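DNA mismatch repair protein PMS1 (Saccharomyces cerevisiae, PDB 3H4L) binds ATP through a GHKL-type ATPase domain and takes part in DNA mismatch repair, probably as one subunit of a MutL-type heterodimer. Local coordinates at residues I57-G63 against K143-V149; D64-P68 against V113-T117. One frame throughout, in Å; residues are numbered along the deposited sequence.

Interaction 1 (I57-G63 against K143-V149). With ANP (phosphoaminophosphonic acid-adenylate ester), chain E.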
loop_
_atom_site.group_PDB
_atom_site.type_symbol
_atom_site.label_atom_id
_atom_site.label_comp_id
_atom_site.label_asym_id
_atom_site.label_seq_id
_atom_site.Cartn_x
_atom_site.Cartn_y
_atom_site.Cartn_z
ATOM N N ILE B 57 5.132 -8.075 10.738
ATOM C CA ILE B 57 4.992 -8.580 9.393
ATOM C C ILE B 57 4.350 -9.928 9.515
ATOM O O ILE B 57 4.758 -10.734 10.339
ATOM C CB ILE B 57 6.324 -8.726 8.650
ATOM C CG1 ILE B 57 6.060 -9.531 7.377
ATOM C CG2 ILE B 57 7.370 -9.339 9.529
ATOM C CD1 ILE B 57 7.246 -9.700 6.493
ATOM N N GLU B 58 3.355 -10.181 8.677
ATOM C CA GLU B 58 2.661 -11.450 8.711
ATOM C C GLU B 58 2.678 -12.134 7.348
ATOM O O GLU B 58 2.394 -11.524 6.320
ATOM C CB GLU B 58 1.221 -11.236 9.199
ATOM C CG GLU B 58 0.319 -12.467 9.054
ATOM C CD GLU B 58 -1.106 -12.250 9.562
ATOM O OE1 GLU B 58 -2.008 -12.996 9.120
ATOM O OE2 GLU B 58 -1.329 -11.352 10.403
ATOM N N CYS B 59 3.015 -13.412 7.338
ATOM C CA CYS B 59 3.041 -14.136 6.082
ATOM C C CYS B 59 2.053 -15.298 6.138
ATOM O O CYS B 59 2.179 -16.190 6.990
ATOM C CB CYS B 59 4.452 -14.646 5.789
ATOM S SG CYS B 59 4.612 -15.359 4.159
ATOM N N SER B 60 1.065 -15.264 5.240
ATOM C CA SER B 60 0.030 -16.293 5.175
ATOM C C SER B 60 0.026 -17.047 3.863
ATOM O O SER B 60 0.023 -16.441 2.788
ATOM C CB SER B 60 -1.363 -15.688 5.377
ATOM O OG SER B 60 -1.692 -15.600 6.746
ATOM N N ASP B 61 0.008 -18.370 3.953
ATOM C CA ASP B 61 -0.010 -19.194 2.762
ATOM C C ASP B 61 -1.008 -20.335 2.926
ATOM O O ASP B 61 -1.505 -20.592 4.027
ATOM C CB ASP B 61 1.381 -19.765 2.496
ATOM C CG ASP B 61 1.839 -20.714 3.582
ATOM O OD1 ASP B 61 1.088 -21.659 3.913
ATOM O OD2 ASP B 61 2.960 -20.526 4.102
ATOM N N ASN B 62 -1.297 -21.020 1.825
ATOM C CA ASN B 62 -2.209 -22.149 1.855
ATOM C C ASN B 62 -1.403 -23.427 1.592
ATOM O O ASN B 62 -1.886 -24.376 0.975
ATOM C CB ASN B 62 -3.311 -21.962 0.805
ATOM C CG ASN B 62 -2.760 -21.720 -0.588
ATOM O OD1 ASN B 62 -1.541 -21.664 -0.788
ATOM N ND2 ASN B 62 -3.659 -21.571 -1.566
ATOM N N GLY B 63 -0.166 -23.443 2.075
ATOM C CA GLY B 63 0.689 -24.594 1.876
ATOM C C GLY B 63 0.310 -25.805 2.708
ATOM O O GLY B 63 -0.753 -25.857 3.321
ATOM N N LYS B 143 -6.362 -24.732 5.190
ATOM C CA LYS B 143 -5.047 -25.346 5.032
ATOM C C LYS B 143 -3.976 -24.267 4.901
ATOM O O LYS B 143 -4.198 -23.235 4.275
ATOM C CB LYS B 143 -5.024 -26.240 3.791
ATOM C CG LYS B 143 -3.801 -27.152 3.698
ATOM C CD LYS B 143 -3.705 -27.829 2.332
ATOM C CE LYS B 143 -3.543 -26.796 1.215
ATOM N NZ LYS B 143 -3.330 -27.399 -0.135
ATOM N N GLY B 144 -2.816 -24.499 5.500
ATOM C CA GLY B 144 -1.759 -23.510 5.393
ATOM C C GLY B 144 -1.145 -23.078 6.706
ATOM O O GLY B 144 -1.389 -23.671 7.764
ATOM N N THR B 145 -0.346 -22.023 6.638
ATOM C CA THR B 145 0.326 -21.522 7.817
ATOM C C THR B 145 0.402 -20.005 7.796
ATOM O O THR B 145 0.453 -19.387 6.725
ATOM C CB THR B 145 1.748 -22.099 7.887
ATOM O OG1 THR B 145 1.673 -23.530 7.866
ATOM C CG2 THR B 145 2.464 -21.645 9.147
ATOM N N THR B 146 0.394 -19.416 8.989
ATOM C CA THR B 146 0.497 -17.973 9.158
ATOM C C THR B 146 1.637 -17.704 10.142
ATOM O O THR B 146 1.583 -18.131 11.301
ATOM C CB THR B 146 -0.797 -17.363 9.750
ATOM O OG1 THR B 146 -1.889 -17.563 8.854
ATOM C CG2 THR B 146 -0.627 -15.880 9.968
ATOM N N VAL B 147 2.676 -17.017 9.686
ATOM C CA VAL B 147 3.796 -16.691 10.563
ATOM C C VAL B 147 3.773 -15.183 10.833
ATOM O O VAL B 147 3.700 -14.355 9.905
ATOM C CB VAL B 147 5.153 -17.091 9.934
ATOM C CG1 VAL B 147 6.283 -16.897 10.947
ATOM C CG2 VAL B 147 5.109 -18.540 9.486
ATOM N N LEU B 148 3.817 -14.824 12.107
ATOM C CA LEU B 148 3.793 -13.424 12.478
ATOM C C LEU B 148 5.053 -13.028 13.237
ATOM O O LEU B 148 5.328 -13.560 14.315
ATOM C CB LEU B 148 2.570 -13.140 13.352
ATOM C CG LEU B 148 2.429 -11.679 13.787
ATOM C CD1 LEU B 148 2.073 -10.835 12.566
ATOM C CD2 LEU B 148 1.356 -11.540 14.871
ATOM N N VAL B 149 5.820 -12.104 12.666
ATOM C CA VAL B 149 7.038 -11.601 13.302
ATOM C C VAL B 149 6.695 -10.192 13.773
ATOM O O VAL B 149 6.379 -9.330 12.959
ATOM C CB VAL B 149 8.212 -11.511 12.296
ATOM C CG1 VAL B 149 9.374 -10.717 12.914
ATOM C CG2 VAL B 149 8.664 -12.914 11.885
HETATM P PG ANP E . 16.088 -22.877 4.854
HETATM O O1G ANP E . 15.319 -21.721 5.343
HETATM O O2G ANP E . 15.682 -23.300 3.534
HETATM O O3G ANP E . 17.583 -22.709 4.890
HETATM P PB ANP E . 14.325 -24.386 6.526
HETATM O O1B ANP E . 14.289 -25.815 6.947
HETATM O O2B ANP E . 13.205 -23.924 5.726
HETATM N N3B ANP E . 15.752 -24.098 5.858
HETATM P PA ANP E . 13.461 -22.400 8.472
HETATM O O1A ANP E . 13.230 -21.444 7.409
HETATM O O2A ANP E . 13.912 -21.934 9.816
HETATM O O3A ANP E . 14.383 -23.565 7.885
HETATM O "O5'" ANP E . 12.092 -23.090 8.907
HETATM C "C5'" ANP E . 12.146 -24.455 9.082
HETATM C "C4'" ANP E . 11.056 -25.393 9.425
HETATM O "O4'" ANP E . 9.870 -24.679 9.821
HETATM C "C3'" ANP E . 10.840 -25.943 8.056
HETATM O "O3'" ANP E . 11.784 -26.987 7.792
HETATM C "C2'" ANP E . 9.384 -26.305 8.083
HETATM O "O2'" ANP E . 9.296 -27.639 8.545
HETATM C "C1'" ANP E . 8.813 -25.202 9.033
HETATM N N9 ANP E . 8.163 -24.004 8.422
HETATM C C8 ANP E . 8.522 -22.665 8.415
HETATM N N7 ANP E . 7.729 -21.850 7.785
HETATM C C5 ANP E . 6.744 -22.698 7.317
HETATM C C6 ANP E . 5.539 -22.518 6.536
HETATM N N6 ANP E . 5.163 -21.319 6.108
HETATM N N1 ANP E . 4.727 -23.608 6.218
HETATM C C2 ANP E . 5.075 -24.871 6.642
HETATM N N3 ANP E . 6.186 -25.149 7.383
HETATM C C4 ANP E . 6.987 -24.036 7.681
HETATM O O HOH W 1 2.065 -23.970 4.876
#
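The adenine end of the nucleotide pocket in this GHKL (gyrase, Hsp90, histidine kinase, MutL) ATPase illustrates how a strand pair can carry a recognition site at its end. Asp61 OD2 accepts a hydrogen bond from N6 of ANP (3.1 Å) and another from Ser37. Its other oxygen, OD1, takes the backbone N of Gly63 (2.9 Å), forming an Asx turn, and the backbone N of Thr145 (3.1 Å). A water donates to Asp61 OD1 (2.7 Å) and accepts from Thr145 OG1 (3.0 Å), which is also hydrogen-bonded to Thr115 OG1 on the neighbouring strand 110-116.

Away from the ligand, strands 57-61 and 144-149 run antiparallel at 174°, their axes approaching to 4.7 Å. Ile57 pairs with Val149 and Cys59 with Val147 as hydrogen-bonded pairs; the N-to-O distances from Ile57 N to Val149 O and from Cys59 N to Val147 O are both 2.8 Å. Glu58–Leu148 and Ser60–Thr146 are non-hydrogen-bonded pairs, the latter joined through its hydroxyls.

Ile57, Cys59, Val147 and Val149 share the face that carries Asp61 and Thr145; helix 26-39 covers much of it, with Val30 and Leu33 among the contacts. On the partly exposed face, Glu58 and Leu148 pack through aliphatic carbons. Gly144, at phi 128°, has no room for a CB, which would clash with Asp61 O; its CA makes a CA-H...O contact with Asp61 O at 3.2 Å.

Interaction 2 (D64-P68 against V113-T117); sequences DGIDP and VITTT. With ANP (phosphoaminophosphonic acid-adenylate ester), chain E.
A loop laid across the end of a sheet strand builds one wall of the adenine pocket in this GHKL-type ATPase domain. Residues 64-68 have no regular secondary structure and run at 104° to 113-117, whose residues 113-116 are extended. Asp64 (phi/psi -65/-14) turns its CB away, and its carboxylate binds Asn41. Gly65 follows at 76/177, its CA 5.1 Å from that of Thr117; a CB here would strike Thr116 O. Its carbonyl O lies 3.7 Å from C2 of ANP. Ile66 (-104/132) donates its backbone N to Thr115 OG1 (2.9 Å), Thr115 being a t rotamer with CB toward the loop. The m,t side chain of Ile66 sets CG1 3.4 Å from ANP N3 and CD1 3.7 Å from Val113 CG1. Asp67 (-64/127) directs its CA-to-CB bond away, its carboxylate bound to Ser69 N. At Pro68, CD lies 3.6 Å from Thr117 OG1. Thr117, chi1 p, brings CG2 to 3.2 Å from Ile66 O, while a water bridges Ile66 O (3.0 Å) and Thr117 OG1 (2.9 Å).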
loop_
_atom_site.group_PDB
_atom_site.type_symbol
_atom_site.label_atom_id
_atom_site.label_comp_id
_atom_site.label_asym_id
_atom_site.label_seq_id
_atom_site.Cartn_x
_atom_site.Cartn_y
_atom_site.Cartn_z
ATOM N N ASP B 64 1.213 -26.775 2.736
ATOM C CA ASP B 64 1.012 -28.022 3.461
ATOM C C ASP B 64 0.906 -27.889 4.971
ATOM O O ASP B 64 0.479 -28.828 5.634
ATOM C CB ASP B 64 2.136 -28.997 3.112
ATOM C CG ASP B 64 2.212 -29.279 1.624
ATOM O OD1 ASP B 64 3.227 -29.844 1.171
ATOM O OD2 ASP B 64 1.246 -28.937 0.908
ATOM N N GLY B 65 1.286 -26.739 5.523
ATOM C CA GLY B 65 1.200 -26.567 6.966
ATOM C C GLY B 65 2.303 -27.299 7.710
ATOM O O GLY B 65 3.103 -27.996 7.100
ATOM N N ILE B 66 2.340 -27.159 9.032
ATOM C CA ILE B 66 3.379 -27.789 9.843
ATOM C C ILE B 66 2.876 -29.014 10.601
ATOM O O ILE B 66 1.847 -28.956 11.262
ATOM C CB ILE B 66 3.933 -26.791 10.895
ATOM C CG1 ILE B 66 4.401 -25.508 10.208
ATOM C CG2 ILE B 66 5.075 -27.433 11.683
ATOM C CD1 ILE B 66 4.571 -24.340 11.169
ATOM N N ASP B 67 3.615 -30.114 10.529
ATOM C CA ASP B 67 3.213 -31.316 11.237
ATOM C C ASP B 67 3.220 -31.064 12.745
ATOM O O ASP B 67 4.215 -30.615 13.305
ATOM C CB ASP B 67 4.162 -32.463 10.892
ATOM C CG ASP B 67 3.764 -33.781 11.548
ATOM O OD1 ASP B 67 4.020 -34.832 10.922
ATOM O OD2 ASP B 67 3.219 -33.779 12.680
ATOM N N PRO B 68 2.100 -31.358 13.422
ATOM C CA PRO B 68 1.980 -31.163 14.869
ATOM C C PRO B 68 3.134 -31.754 15.662
ATOM O O PRO B 68 3.433 -31.283 16.762
ATOM C CB PRO B 68 0.656 -31.851 15.202
ATOM C CG PRO B 68 -0.147 -31.610 13.978
ATOM C CD PRO B 68 0.846 -31.898 12.867
ATOM N N VAL B 113 2.903 -18.550 15.398
ATOM C CA VAL B 113 2.514 -19.355 14.245
ATOM C C VAL B 113 1.102 -19.926 14.408
ATOM O O VAL B 113 0.709 -20.322 15.506
ATOM C CB VAL B 113 3.493 -20.537 14.050
ATOM C CG1 VAL B 113 3.034 -21.424 12.900
ATOM C CG2 VAL B 113 4.894 -20.013 13.786
ATOM N N ILE B 114 0.332 -19.935 13.325
ATOM C CA ILE B 114 -1.007 -20.523 13.336
ATOM C C ILE B 114 -0.971 -21.482 12.146
ATOM O O ILE B 114 -0.833 -21.046 10.998
ATOM C CB ILE B 114 -2.121 -19.474 13.138
ATOM C CG1 ILE B 114 -2.133 -18.485 14.312
ATOM C CG2 ILE B 114 -3.459 -20.175 13.094
ATOM C CD1 ILE B 114 -3.115 -17.320 14.172
ATOM N N THR B 115 -1.084 -22.781 12.406
ATOM C CA THR B 115 -0.984 -23.753 11.321
ATOM C C THR B 115 -1.952 -24.946 11.356
ATOM O O THR B 115 -2.664 -25.169 12.331
ATOM C CB THR B 115 0.470 -24.299 11.256
ATOM O OG1 THR B 115 0.650 -25.081 10.067
ATOM C CG2 THR B 115 0.768 -25.164 12.482
ATOM N N THR B 116 -1.965 -25.709 10.268
ATOM C CA THR B 116 -2.813 -26.884 10.178
ATOM C C THR B 116 -2.505 -27.804 9.002
ATOM O O THR B 116 -2.375 -27.361 7.852
ATOM C CB THR B 116 -4.291 -26.513 10.075
ATOM O OG1 THR B 116 -5.065 -27.716 10.064
ATOM C CG2 THR B 116 -4.568 -25.743 8.783
ATOM N N THR B 117 -2.403 -29.094 9.310
ATOM C CA THR B 117 -2.153 -30.124 8.312
ATOM C C THR B 117 -3.439 -30.928 8.213
ATOM O O THR B 117 -3.462 -32.035 7.669
ATOM C CB THR B 117 -1.047 -31.071 8.756
ATOM O OG1 THR B 117 -1.352 -31.565 10.068
ATOM C CG2 THR B 117 0.290 -30.348 8.772
HETATM P PG ANP E . 16.088 -22.877 4.854
HETATM O O1G ANP E . 15.319 -21.721 5.343
HETATM O O2G ANP E . 15.682 -23.300 3.534
HETATM O O3G ANP E . 17.583 -22.709 4.890
HETATM P PB ANP E . 14.325 -24.386 6.526
HETATM O O1B ANP E . 14.289 -25.815 6.947
HETATM O O2B ANP E . 13.205 -23.924 5.726
HETATM N N3B ANP E . 15.752 -24.098 5.858
HETATM P PA ANP E . 13.461 -22.400 8.472
HETATM O O1A ANP E . 13.230 -21.444 7.409
HETATM O O2A ANP E . 13.912 -21.934 9.816
HETATM O O3A ANP E . 14.383 -23.565 7.885
HETATM O "O5'" ANP E . 12.092 -23.090 8.907
HETATM C "C5'" ANP E . 12.146 -24.455 9.082
HETATM C "C4'" ANP E . 11.056 -25.393 9.425
HETATM O "O4'" ANP E . 9.870 -24.679 9.821
HETATM C "C3'" ANP E . 10.840 -25.943 8.056
HETATM O "O3'" ANP E . 11.784 -26.987 7.792
HETATM C "C2'" ANP E . 9.384 -26.305 8.083
HETATM O "O2'" ANP E . 9.296 -27.639 8.545
HETATM C "C1'" ANP E . 8.813 -25.202 9.033
HETATM N N9 ANP E . 8.163 -24.004 8.422
HETATM C C8 ANP E . 8.522 -22.665 8.415
HETATM N N7 ANP E . 7.729 -21.850 7.785
HETATM C C5 ANP E . 6.744 -22.698 7.317
HETATM C C6 ANP E . 5.539 -22.518 6.536
HETATM N N6 ANP E . 5.163 -21.319 6.108
HETATM N N1 ANP E . 4.727 -23.608 6.218
HETATM C C2 ANP E . 5.075 -24.871 6.642
HETATM N N3 ANP E . 6.186 -25.149 7.383
HETATM C C4 ANP E . 6.987 -24.036 7.681
HETATM O O HOH W 2 -1.071 -29.147 11.705
#

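Interactions 1 and 2 are consecutive along the first segment, residues 57-63 leading into 64-68, and their second segments lie on adjacent strands of one mixed sheet. Interaction 1 is larger (582 against 293 Å²) and sits deeper, about 15 Å from the centre of the chain against about 21 Å, centre to centre, and rests on regular backbone pairing. Interaction 2, toward the surface, relies on one loop-to-side-chain hydrogen bond, a water bridge and apolar contact. They meet at Thr145 OG1 and Thr115 OG1, and at Thr146 N and Ile114 O, each pair 2.9 Å apart and probably hydrogen-bonded. Both reach the adenine: Asp61 its amino group, Gly65 and Ile66 through van der Waals contact.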